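Aldehyde dehydrogenase (Listeria monocytogenes, PDB 3K9D) probably oxidises or reduces aldehyde or oxo groups with NAD or NADP as coenzyme. Local coordinates at residues G110-I116 with N137-P143; T122-I126 with T154-I158; R234-I239 with I377-D381. One frame throughout, in Å; residues are numbered along the deposited sequence.

Interaction 1 (G110-I116 with N137-P143); sequences GVVAGLI and NSIVFSP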
ATOM      1  N   GLY A 110      -3.928   2.447  13.105  1.00 11.50           N
ATOM      2  CA  GLY A 110      -3.518   1.926  14.398  1.00 12.80           C
ATOM      3  C   GLY A 110      -2.218   2.505  14.911  1.00 17.97           C
ATOM      4  O   GLY A 110      -2.077   3.722  15.016  1.00 14.17           O
ATOM      5  N   VAL A 111      -1.269   1.649  15.277  1.00 20.61           N
ATOM      6  CA  VAL A 111       0.025   2.142  15.781  1.00 17.87           C
ATOM      7  C   VAL A 111       1.038   2.168  14.631  1.00 23.06           C
ATOM      8  O   VAL A 111       1.375   1.122  14.067  1.00 22.16           O
ATOM      9  CB  VAL A 111       0.590   1.265  16.926  1.00 23.35           C
ATOM     10  CG1 VAL A 111       1.929   1.814  17.421  1.00 15.69           C
ATOM     11  CG2 VAL A 111      -0.396   1.157  18.059  1.00 14.06           C
ATOM     12  N   VAL A 112       1.489   3.373  14.288  1.00 21.73           N
ATOM     13  CA  VAL A 112       2.452   3.610  13.217  1.00 20.24           C
ATOM     14  C   VAL A 112       3.877   3.420  13.754  1.00 18.08           C
ATOM     15  O   VAL A 112       4.188   3.831  14.878  1.00 17.83           O
ATOM     16  CB  VAL A 112       2.280   5.055  12.623  1.00 20.82           C
ATOM     17  CG1 VAL A 112       3.221   5.312  11.460  1.00 18.18           C
ATOM     18  CG2 VAL A 112       0.845   5.279  12.149  1.00 18.82           C
ATOM     19  N   ALA A 113       4.725   2.769  12.964  1.00 16.44           N
ATOM     20  CA  ALA A 113       6.151   2.704  13.251  1.00 18.84           C
ATOM     21  C   ALA A 113       6.869   3.683  12.334  1.00 21.76           C
ATOM     22  O   ALA A 113       6.887   3.512  11.110  1.00 16.00           O
ATOM     23  CB  ALA A 113       6.677   1.311  13.054  1.00 16.37           C
ATOM     24  N   GLY A 114       7.424   4.731  12.934  1.00 22.13           N
ATOM     25  CA  GLY A 114       8.177   5.735  12.191  1.00 19.29           C
ATOM     26  C   GLY A 114       9.675   5.524  12.323  1.00 18.32           C
ATOM     27  O   GLY A 114      10.236   5.647  13.410  1.00 19.81           O
ATOM     28  N   LEU A 115      10.322   5.208  11.211  1.00 17.78           N
ATOM     29  CA  LEU A 115      11.778   5.121  11.172  1.00 18.09           C
ATOM     30  C   LEU A 115      12.316   6.503  10.831  1.00 12.82           C
ATOM     31  O   LEU A 115      11.951   7.064   9.794  1.00 21.62           O
ATOM     32  CB  LEU A 115      12.250   4.087  10.131  1.00 22.60           C
ATOM     33  CG  LEU A 115      11.632   2.670  10.185  1.00 34.10           C
ATOM     34  CD1 LEU A 115      12.354   1.695   9.273  1.00 24.79           C
ATOM     35  CD2 LEU A 115      11.615   2.125  11.579  1.00 13.12           C
ATOM     36  N   ILE A 116      13.180   7.031  11.700  1.00 23.02           N
ATOM     37  CA  ILE A 116      13.743   8.398  11.553  1.00 19.54           C
ATOM     38  C   ILE A 116      15.239   8.390  11.198  1.00 20.27           C
ATOM     39  O   ILE A 116      16.052   7.916  11.989  1.00 17.43           O
ATOM     40  CB  ILE A 116      13.580   9.214  12.869  1.00 19.26           C
ATOM     41  CG1 ILE A 116      12.125   9.213  13.337  1.00 15.83           C
ATOM     42  CG2 ILE A 116      14.117  10.639  12.703  1.00 15.17           C
ATOM     43  CD1 ILE A 116      11.162   9.775  12.317  1.00 11.97           C
ATOM     44  N   ASN A 137      -4.136   7.977  14.491  1.00 15.36           N
ATOM     45  CA  ASN A 137      -3.180   6.909  14.810  1.00  9.37           C
ATOM     46  C   ASN A 137      -2.260   7.309  15.947  1.00 15.24           C
ATOM     47  O   ASN A 137      -2.026   8.490  16.158  1.00 20.55           O
ATOM     48  CB  ASN A 137      -2.260   6.662  13.607  1.00 10.22           C
ATOM     49  CG  ASN A 137      -3.004   6.291  12.347  1.00 21.73           C
ATOM     50  OD1 ASN A 137      -3.546   5.186  12.225  1.00 21.30           O
ATOM     51  ND2 ASN A 137      -3.001   7.198  11.383  1.00 16.42           N
ATOM     52  N   SER A 138      -1.683   6.328  16.628  1.00 19.66           N
ATOM     53  CA  SER A 138      -0.555   6.585  17.513  1.00 22.28           C
ATOM     54  C   SER A 138       0.712   6.374  16.704  1.00 20.65           C
ATOM     55  O   SER A 138       0.644   5.859  15.583  1.00 14.97           O
ATOM     56  CB  SER A 138      -0.571   5.640  18.713  1.00 15.78           C
ATOM     57  OG  SER A 138      -1.580   6.014  19.645  1.00 42.80           O
ATOM     58  N   ILE A 139       1.862   6.762  17.252  1.00 17.07           N
ATOM     59  CA  ILE A 139       3.144   6.564  16.541  1.00 12.39           C
ATOM     60  C   ILE A 139       4.304   6.275  17.520  1.00 19.47           C
ATOM     61  O   ILE A 139       4.416   6.923  18.557  1.00 13.95           O
ATOM     62  CB  ILE A 139       3.438   7.736  15.520  1.00 17.25           C
ATOM     63  CG1 ILE A 139       4.649   7.418  14.618  1.00 11.41           C
ATOM     64  CG2 ILE A 139       3.536   9.138  16.237  1.00 15.02           C
ATOM     65  CD1 ILE A 139       4.712   8.227  13.344  1.00  7.50           C
ATOM     66  N   VAL A 140       5.118   5.263  17.214  1.00 12.08           N
ATOM     67  CA  VAL A 140       6.306   4.937  18.019  1.00 13.10           C
ATOM     68  C   VAL A 140       7.537   5.033  17.123  1.00 16.37           C
ATOM     69  O   VAL A 140       7.616   4.351  16.103  1.00 15.79           O
ATOM     70  CB  VAL A 140       6.249   3.505  18.652  1.00 12.07           C
ATOM     71  CG1 VAL A 140       7.407   3.308  19.620  1.00 17.11           C
ATOM     72  CG2 VAL A 140       4.937   3.266  19.405  1.00 16.24           C
ATOM     73  N   PHE A 141       8.485   5.886  17.508  1.00 19.21           N
ATOM     74  CA  PHE A 141       9.661   6.159  16.692  1.00 13.20           C
ATOM     75  C   PHE A 141      10.861   5.282  16.970  1.00 14.16           C
ATOM     76  O   PHE A 141      11.171   4.955  18.115  1.00 12.19           O
ATOM     77  CB  PHE A 141      10.078   7.641  16.778  1.00 14.32           C
ATOM     78  CG  PHE A 141       9.068   8.587  16.175  1.00 15.39           C
ATOM     79  CD1 PHE A 141       8.913   8.671  14.796  1.00 24.67           C
ATOM     80  CD2 PHE A 141       8.262   9.365  16.980  1.00 17.16           C
ATOM     81  CE1 PHE A 141       7.975   9.535  14.220  1.00  8.93           C
ATOM     82  CE2 PHE A 141       7.318  10.224  16.423  1.00 13.99           C
ATOM     83  CZ  PHE A 141       7.180  10.307  15.035  1.00 11.84           C
ATOM     84  N   SER A 142      11.535   4.936  15.873  1.00 11.25           N
ATOM     85  CA  SER A 142      12.857   4.346  15.888  1.00 18.30           C
ATOM     86  C   SER A 142      13.878   5.415  15.478  1.00 16.14           C
ATOM     87  O   SER A 142      13.945   5.801  14.307  1.00 16.42           O
ATOM     88  CB  SER A 142      12.926   3.166  14.913  1.00 11.33           C
ATOM     89  OG  SER A 142      14.196   2.570  14.967  1.00 14.17           O
ATOM     90  N   PRO A 143      14.662   5.907  16.452  1.00 19.68           N
ATOM     91  CA  PRO A 143      15.679   6.930  16.191  1.00 19.15           C
ATOM     92  C   PRO A 143      16.972   6.365  15.628  1.00 16.96           C
ATOM     93  O   PRO A 143      17.434   5.305  16.054  1.00 18.67           O
ATOM     94  CB  PRO A 143      15.918   7.549  17.582  1.00 16.05           C
ATOM     95  CG  PRO A 143      15.604   6.441  18.540  1.00 18.74           C
ATOM     96  CD  PRO A 143      14.591   5.543  17.882  1.00 12.78           C
TER

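Interaction 2 (T122-I126 with T154-I158); sequences TSTVI and TVRII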
ATOM      1  N   THR A 122      14.756  15.857  13.243  1.00 19.15           N
ATOM      2  CA  THR A 122      13.734  16.563  14.010  1.00 20.57           C
ATOM      3  C   THR A 122      12.545  16.927  13.131  1.00 22.05           C
ATOM      4  O   THR A 122      11.398  16.798  13.558  1.00 20.37           O
ATOM      5  CB  THR A 122      14.303  17.830  14.710  1.00 22.96           C
ATOM      6  OG1 THR A 122      14.829  18.731  13.723  1.00 18.20           O
ATOM      7  CG2 THR A 122      15.402  17.435  15.684  1.00 21.80           C
ATOM      8  N   SER A 123      12.832  17.361  11.908  1.00 17.84           N
ATOM      9  CA  SER A 123      11.808  17.705  10.917  1.00 16.67           C
ATOM     10  C   SER A 123      10.942  16.491  10.524  1.00 17.90           C
ATOM     11  O   SER A 123       9.730  16.610  10.323  1.00 15.53           O
ATOM     12  CB  SER A 123      12.437  18.350   9.671  1.00 17.97           C
ATOM     13  OG  SER A 123      13.476  17.550   9.118  1.00 18.99           O
ATOM     14  N   THR A 124      11.562  15.323  10.439  1.00 13.21           N
ATOM     15  CA  THR A 124      10.820  14.100  10.093  1.00 16.74           C
ATOM     16  C   THR A 124       9.870  13.673  11.230  1.00 19.22           C
ATOM     17  O   THR A 124       8.716  13.301  10.969  1.00 20.51           O
ATOM     18  CB  THR A 124      11.761  12.933   9.653  1.00 15.26           C
ATOM     19  OG1 THR A 124      12.608  13.367   8.577  1.00 12.77           O
ATOM     20  CG2 THR A 124      10.964  11.736   9.171  1.00 17.99           C
ATOM     21  N   VAL A 125      10.346  13.746  12.474  1.00 16.88           N
ATOM     22  CA  VAL A 125       9.502  13.458  13.643  1.00 15.03           C
ATOM     23  C   VAL A 125       8.268  14.353  13.683  1.00 16.50           C
ATOM     24  O   VAL A 125       7.146  13.861  13.817  1.00 16.49           O
ATOM     25  CB  VAL A 125      10.276  13.563  14.980  1.00 16.24           C
ATOM     26  CG1 VAL A 125       9.313  13.519  16.186  1.00 14.93           C
ATOM     27  CG2 VAL A 125      11.291  12.449  15.100  1.00 13.51           C
ATOM     28  N   ILE A 126       8.473  15.658  13.539  1.00 15.91           N
ATOM     29  CA  ILE A 126       7.371  16.631  13.617  1.00 12.73           C
ATOM     30  C   ILE A 126       6.317  16.284  12.582  1.00 14.87           C
ATOM     31  O   ILE A 126       5.144  16.172  12.909  1.00 12.44           O
ATOM     32  CB  ILE A 126       7.873  18.099  13.451  1.00 15.30           C
ATOM     33  CG1 ILE A 126       8.607  18.544  14.712  1.00 19.69           C
ATOM     34  CG2 ILE A 126       6.712  19.054  13.177  1.00 12.91           C
ATOM     35  CD1 ILE A 126       9.558  19.761  14.520  1.00 24.76           C
ATOM     36  N   THR A 154      12.689  16.325  20.523  1.00 14.79           N
ATOM     37  CA  THR A 154      11.547  16.612  19.619  1.00 14.93           C
ATOM     38  C   THR A 154      10.282  15.863  20.050  1.00 24.03           C
ATOM     39  O   THR A 154       9.193  16.445  20.114  1.00 16.67           O
ATOM     40  CB  THR A 154      11.840  16.193  18.153  1.00 21.60           C
ATOM     41  OG1 THR A 154      13.131  16.665  17.762  1.00 16.25           O
ATOM     42  CG2 THR A 154      10.783  16.740  17.193  1.00 15.92           C
ATOM     43  N   VAL A 155      10.442  14.570  20.335  1.00 21.00           N
ATOM     44  CA  VAL A 155       9.341  13.744  20.804  1.00 17.18           C
ATOM     45  C   VAL A 155       8.816  14.253  22.144  1.00 15.08           C
ATOM     46  O   VAL A 155       7.611  14.434  22.295  1.00 20.89           O
ATOM     47  CB  VAL A 155       9.721  12.234  20.867  1.00 17.50           C
ATOM     48  CG1 VAL A 155       8.661  11.428  21.653  1.00 19.48           C
ATOM     49  CG2 VAL A 155       9.883  11.685  19.467  1.00 15.60           C
ATOM     50  N   ARG A 156       9.717  14.523  23.089  1.00 21.12           N
ATOM     51  CA  ARG A 156       9.334  15.071  24.397  1.00 11.79           C
ATOM     52  C   ARG A 156       8.508  16.360  24.274  1.00 14.40           C
ATOM     53  O   ARG A 156       7.462  16.498  24.928  1.00 18.21           O
ATOM     54  CB  ARG A 156      10.576  15.328  25.254  1.00 14.02           C
ATOM     55  CG  ARG A 156      10.263  15.539  26.750  1.00 25.79           C
ATOM     56  CD  ARG A 156      11.416  16.181  27.492  1.00 19.34           C
ATOM     57  NE  ARG A 156      11.712  17.537  27.013  1.00 22.56           N
ATOM     58  CZ  ARG A 156      11.133  18.649  27.456  1.00 20.19           C
ATOM     59  NH1 ARG A 156      10.204  18.594  28.410  1.00 31.95           N
ATOM     60  NH2 ARG A 156      11.485  19.827  26.949  1.00 20.81           N
ATOM     61  N   ILE A 157       8.972  17.278  23.422  1.00 17.66           N
ATOM     62  CA  ILE A 157       8.343  18.597  23.235  1.00 13.73           C
ATOM     63  C   ILE A 157       6.944  18.527  22.609  1.00 12.21           C
ATOM     64  O   ILE A 157       6.002  19.110  23.141  1.00 20.89           O
ATOM     65  CB  ILE A 157       9.263  19.578  22.438  1.00 23.45           C
ATOM     66  CG1 ILE A 157      10.395  20.089  23.338  1.00 29.30           C
ATOM     67  CG2 ILE A 157       8.475  20.767  21.870  1.00 13.03           C
ATOM     68  CD1 ILE A 157      11.470  20.875  22.594  1.00 18.80           C
ATOM     69  N   ILE A 158       6.800  17.816  21.494  1.00 20.42           N
ATOM     70  CA  ILE A 158       5.510  17.808  20.788  1.00 15.90           C
ATOM     71  C   ILE A 158       4.458  16.939  21.499  1.00 20.90           C
ATOM     72  O   ILE A 158       3.259  17.167  21.348  1.00 16.13           O
ATOM     73  CB  ILE A 158       5.665  17.473  19.267  1.00 17.11           C
ATOM     74  CG1 ILE A 158       6.075  16.018  19.063  1.00 17.67           C
ATOM     75  CG2 ILE A 158       6.656  18.471  18.587  1.00 15.67           C
ATOM     76  CD1 ILE A 158       6.374  15.660  17.614  1.00 19.45           C
TER

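Interaction 3 (R234-I239 with I377-D381); sequences RAVKHI and IHSED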
ATOM      1  N   ARG A 234      18.656  31.393 -13.608  1.00 20.24           N
ATOM      2  CA  ARG A 234      17.693  30.832 -12.653  1.00 15.36           C
ATOM      3  C   ARG A 234      17.833  29.311 -12.473  1.00 12.89           C
ATOM      4  O   ARG A 234      17.684  28.823 -11.361  1.00 12.49           O
ATOM      5  CB  ARG A 234      16.248  31.184 -13.031  1.00 18.91           C
ATOM      6  CG  ARG A 234      15.245  30.911 -11.903  1.00 25.88           C
ATOM      7  CD  ARG A 234      13.894  31.510 -12.234  1.00 31.26           C
ATOM      8  NE  ARG A 234      13.425  30.996 -13.517  1.00 57.13           N
ATOM      9  CZ  ARG A 234      12.475  30.082 -13.663  1.00 36.56           C
ATOM     10  NH1 ARG A 234      11.845  29.586 -12.600  1.00 39.76           N
ATOM     11  NH2 ARG A 234      12.140  29.685 -14.885  1.00 32.25           N
ATOM     12  N   ALA A 235      18.122  28.573 -13.553  1.00 17.92           N
ATOM     13  CA  ALA A 235      18.339  27.123 -13.445  1.00 16.06           C
ATOM     14  C   ALA A 235      19.528  26.830 -12.540  1.00 19.69           C
ATOM     15  O   ALA A 235      19.440  25.966 -11.679  1.00 23.04           O
ATOM     16  CB  ALA A 235      18.531  26.460 -14.817  1.00 16.11           C
ATOM     17  N   VAL A 236      20.613  27.582 -12.718  1.00 12.17           N
ATOM     18  CA  VAL A 236      21.779  27.480 -11.860  1.00 13.39           C
ATOM     19  C   VAL A 236      21.454  27.832 -10.400  1.00 14.29           C
ATOM     20  O   VAL A 236      21.846  27.102  -9.498  1.00 15.54           O
ATOM     21  CB  VAL A 236      22.984  28.308 -12.413  1.00 15.92           C
ATOM     22  CG1 VAL A 236      24.139  28.288 -11.447  1.00 11.66           C
ATOM     23  CG2 VAL A 236      23.444  27.743 -13.768  1.00 15.51           C
ATOM     24  N   LYS A 237      20.721  28.927 -10.181  1.00 14.51           N
ATOM     25  CA  LYS A 237      20.346  29.383  -8.824  1.00 15.36           C
ATOM     26  C   LYS A 237      19.500  28.329  -8.109  1.00 14.17           C
ATOM     27  O   LYS A 237      19.725  28.042  -6.944  1.00 20.29           O
ATOM     28  CB  LYS A 237      19.582  30.710  -8.899  1.00 17.58           C
ATOM     29  CG  LYS A 237      19.102  31.280  -7.576  1.00 16.67           C
ATOM     30  CD  LYS A 237      18.033  32.342  -7.811  1.00 23.92           C
ATOM     31  CE  LYS A 237      17.449  32.837  -6.491  1.00 34.67           C
ATOM     32  NZ  LYS A 237      16.579  31.806  -5.824  1.00 23.97           N
ATOM     33  N   HIS A 238      18.542  27.751  -8.827  1.00 16.85           N
ATOM     34  CA  HIS A 238      17.705  26.679  -8.277  1.00 17.12           C
ATOM     35  C   HIS A 238      18.519  25.442  -7.869  1.00 12.39           C
ATOM     36  O   HIS A 238      18.364  24.941  -6.767  1.00 14.63           O
ATOM     37  CB  HIS A 238      16.583  26.314  -9.242  1.00 16.06           C
ATOM     38  CG  HIS A 238      15.468  27.317  -9.289  1.00 16.24           C
ATOM     39  ND1 HIS A 238      14.514  27.321 -10.284  1.00 13.22           N
ATOM     40  CD2 HIS A 238      15.146  28.338  -8.457  1.00 20.09           C
ATOM     41  CE1 HIS A 238      13.661  28.306 -10.071  1.00 21.86           C
ATOM     42  NE2 HIS A 238      14.020  28.936  -8.968  1.00 21.56           N
ATOM     43  N   ILE A 239      19.400  24.990  -8.748  1.00 13.93           N
ATOM     44  CA  ILE A 239      20.225  23.800  -8.503  1.00 19.59           C
ATOM     45  C   ILE A 239      21.146  24.054  -7.304  1.00 19.71           C
ATOM     46  O   ILE A 239      21.327  23.183  -6.459  1.00 20.78           O
ATOM     47  CB  ILE A 239      21.043  23.411  -9.771  1.00 16.54           C
ATOM     48  CG1 ILE A 239      20.094  22.962 -10.894  1.00 18.63           C
ATOM     49  CG2 ILE A 239      22.080  22.318  -9.467  1.00 16.13           C
ATOM     50  CD1 ILE A 239      20.748  22.758 -12.247  1.00 16.46           C
ATOM     51  N   ILE A 377      13.891  19.058 -14.302  1.00 16.54           N
ATOM     52  CA  ILE A 377      14.111  19.592 -15.630  1.00 14.31           C
ATOM     53  C   ILE A 377      13.885  21.110 -15.628  1.00 18.11           C
ATOM     54  O   ILE A 377      12.935  21.617 -15.014  1.00 16.02           O
ATOM     55  CB  ILE A 377      13.195  18.909 -16.708  1.00 18.34           C
ATOM     56  CG1 ILE A 377      13.612  19.352 -18.129  1.00 16.73           C
ATOM     57  CG2 ILE A 377      11.723  19.178 -16.430  1.00 11.65           C
ATOM     58  CD1 ILE A 377      12.831  18.714 -19.293  1.00 17.90           C
ATOM     59  N   HIS A 378      14.781  21.820 -16.308  1.00 15.89           N
ATOM     60  CA  HIS A 378      14.645  23.246 -16.517  1.00 15.21           C
ATOM     61  C   HIS A 378      14.476  23.442 -17.990  1.00 18.69           C
ATOM     62  O   HIS A 378      15.340  23.061 -18.784  1.00 19.27           O
ATOM     63  CB  HIS A 378      15.863  24.008 -15.975  1.00 10.90           C
ATOM     64  CG  HIS A 378      16.103  23.781 -14.516  1.00 13.84           C
ATOM     65  ND1 HIS A 378      15.602  24.612 -13.536  1.00 14.99           N
ATOM     66  CD2 HIS A 378      16.791  22.810 -13.868  1.00  9.25           C
ATOM     67  CE1 HIS A 378      15.971  24.161 -12.351  1.00 13.58           C
ATOM     68  NE2 HIS A 378      16.679  23.058 -12.525  1.00 12.79           N
ATOM     69  N   SER A 379      13.341  24.021 -18.350  1.00 15.09           N
ATOM     70  CA  SER A 379      12.931  24.100 -19.734  1.00 20.05           C
ATOM     71  C   SER A 379      11.769  25.053 -19.832  1.00 22.11           C
ATOM     72  O   SER A 379      10.964  25.145 -18.905  1.00 24.87           O
ATOM     73  CB  SER A 379      12.458  22.729 -20.242  1.00 15.26           C
ATOM     74  OG  SER A 379      12.183  22.791 -21.620  1.00 13.88           O
ATOM     75  N   GLU A 380      11.685  25.748 -20.963  1.00 13.26           N
ATOM     76  CA  GLU A 380      10.482  26.501 -21.306  1.00 19.39           C
ATOM     77  C   GLU A 380       9.706  25.821 -22.444  1.00 23.28           C
ATOM     78  O   GLU A 380       8.800  26.408 -23.057  1.00 22.24           O
ATOM     79  CB  GLU A 380      10.824  27.954 -21.655  1.00 13.25           C
ATOM     80  CG  GLU A 380      11.511  28.727 -20.508  1.00 17.24           C
ATOM     81  CD  GLU A 380      10.604  28.940 -19.306  1.00 30.38           C
ATOM     82  OE1 GLU A 380       9.380  29.087 -19.502  1.00 30.88           O
ATOM     83  OE2 GLU A 380      11.108  28.961 -18.163  1.00 25.55           O
ATOM     84  N   ASP A 381      10.057  24.571 -22.715  1.00 17.42           N
ATOM     85  CA  ASP A 381       9.424  23.824 -23.788  1.00 20.55           C
ATOM     86  C   ASP A 381       8.458  22.801 -23.209  1.00 19.04           C
ATOM     87  O   ASP A 381       8.869  21.735 -22.742  1.00 18.13           O
ATOM     88  CB  ASP A 381      10.482  23.144 -24.665  1.00 15.49           C
ATOM     89  CG  ASP A 381       9.906  22.574 -25.956  1.00 16.04           C
ATOM     90  OD1 ASP A 381       8.903  21.838 -25.904  1.00 22.67           O
ATOM     91  OD2 ASP A 381      10.475  22.825 -27.031  1.00 23.72           O
TER
HETATM   92  O   HOH W   1      14.592  27.131 -13.250  1.00  6.90           O

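Interaction 1 (G110-I116 with N137-P143)
Two neighbouring parallel strands run in register, their backbones paired in the staggered ladder of a parallel sheet. Val112, Gly114 and Ile116 address the second strand: Val112 N gives to Ser138 O (2.9 Å), Gly114 N to Val140 O (3.2 Å) and Ile116 N to Ser142 O (3.0 Å), while Val112 O accepts from Val140 N and Gly114 O from Ser142 N (both 2.9 Å). At the start, Ser138 N reaches Gly110 O (3.1 Å), while Gly110 N is taken by a side chain, Asn137 OD1 (2.9 Å). Asn137 ND2 turns to Ser132 O and Leu439 O, Ser138 OG to Ala21 O, and Ser142 OG pairs with Thr183 OG1. Gly114 leaves room for the Phe141 ring, and Ile116 CD1 lies 3.5 Å from Phe141 CD1. Helix 121-134 joins these strands in a beta-alpha-beta crossover, as in the Rossmann-like coenzyme domain of aldehyde dehydrogenases. Backbone bonds of the intervening Val111, Ala113 and Leu115 to strand 192-197 make 110-116 an interior strand, paired along both edges.

Interaction 2 (T122-I126 with T154-I158)
Thr154 and Val125 lose the most surface as helix 121-134 meets helix 148-164. Thr154 points toward the partner helix and sets its methyl between two residues there: CG2 lies 3.7 Å from Val125 CG1 and 3.8 Å from Ile126 CG1. Its hydroxyl bonds back to Ala150 O one turn earlier in its own helix, so the contact it makes across the gap, Thr154 OG1 to Thr122 CG2 at 3.2 Å, is close van der Waals packing. Thr122 likewise sends its own OG1 off, to Asn74 OD1. Val125 answers from the other side. Besides meeting Thr154, its CG1 touches Val155 CG2 at 3.8 Å and Ile158 CD1 at 3.9 Å, so one methyl serves three residues spread over a full turn. Ile158 is third in buried area; its CD1 also comes to 4.2 Å from Ile126 CA, closing the far end of the patch. Apart from that oxygen-methyl contact the patch is apolar, with the segment axes 10.1 Å apart at closest and inclined at 37°. That suits two helices of a Rossmann-like alpha/beta domain laid side by side on one sheet. Strands 102-116 and 138-143 form the floor, with Phe141 touching Val155; helix 51-62 brings Leu54 against both Thr122 and Thr154, and helix 67-85 packs Ser78 on Ile126.

Interaction 3 (R234-I239 with I377-D381)
His378 lays one face of its imidazole over the methyl of Ala235, a CH-pi contact in which Ala235 CB sits 3.9 Å from the ring centroid and 3.6 Å from His378 CG. The ring also meets two other residues of this helix: His378 CE1 is 3.8 Å from His238 CB, and His378 NE2 is 3.8 Å from Ile239 CG1. Between the two histidines a water is bound, 3.0 Å from His238 ND1 and 2.7 Å from His378 ND1, which links their rings without direct bonding. Helix 232-243 here packs against the seven-stranded parallel sheet that, by family resemblance, belongs to the catalytic domain: His378 comes near the end of strand 374-378, its backbone bonds to Phe225 and Glu227 of the next strand and the residue after it, and Ile239 also rests on Ala224 and Ile226. Past the strand the chain turns. Ser379 OG accepts from Asp381 N at 3.0 Å in an ST turn, and Asp381 then serves as N-cap of helix 382-391, with OD1 taking Ile384 N. At the more exposed end of the contact Glu380 OE2 forms a long salt bridge, 3.5 Å, with Arg234 NH2. The helix also faces the second subunit, where His238 NE2 is hydrogen-bonded to Glu451 of that chain, which also makes a salt bridge with Lys237.

Interactions 1 and 2 belong to adjacent layers, sheet and helices, of one alpha/beta domain. Their centres are 12 Å apart and they touch directly: Ile116 CG1 is 3.8 Å from Val125 CG2, and Ile116 CD1 is 3.7 Å from Thr124 CG2. Along the chain they interleave, strand then helix, strand then helix. Interaction 3 stands apart, opening only after both have closed and lying across the chain's centre, 37 Å from interaction 1 and 34 Å from interaction 2 between centres, with nearest atoms about 24 and 18 Å away. This fits the family's division into coenzyme-binding and catalytic domains, between which the active site generally lies; none of the three contacts includes a bound coenzyme or substrate.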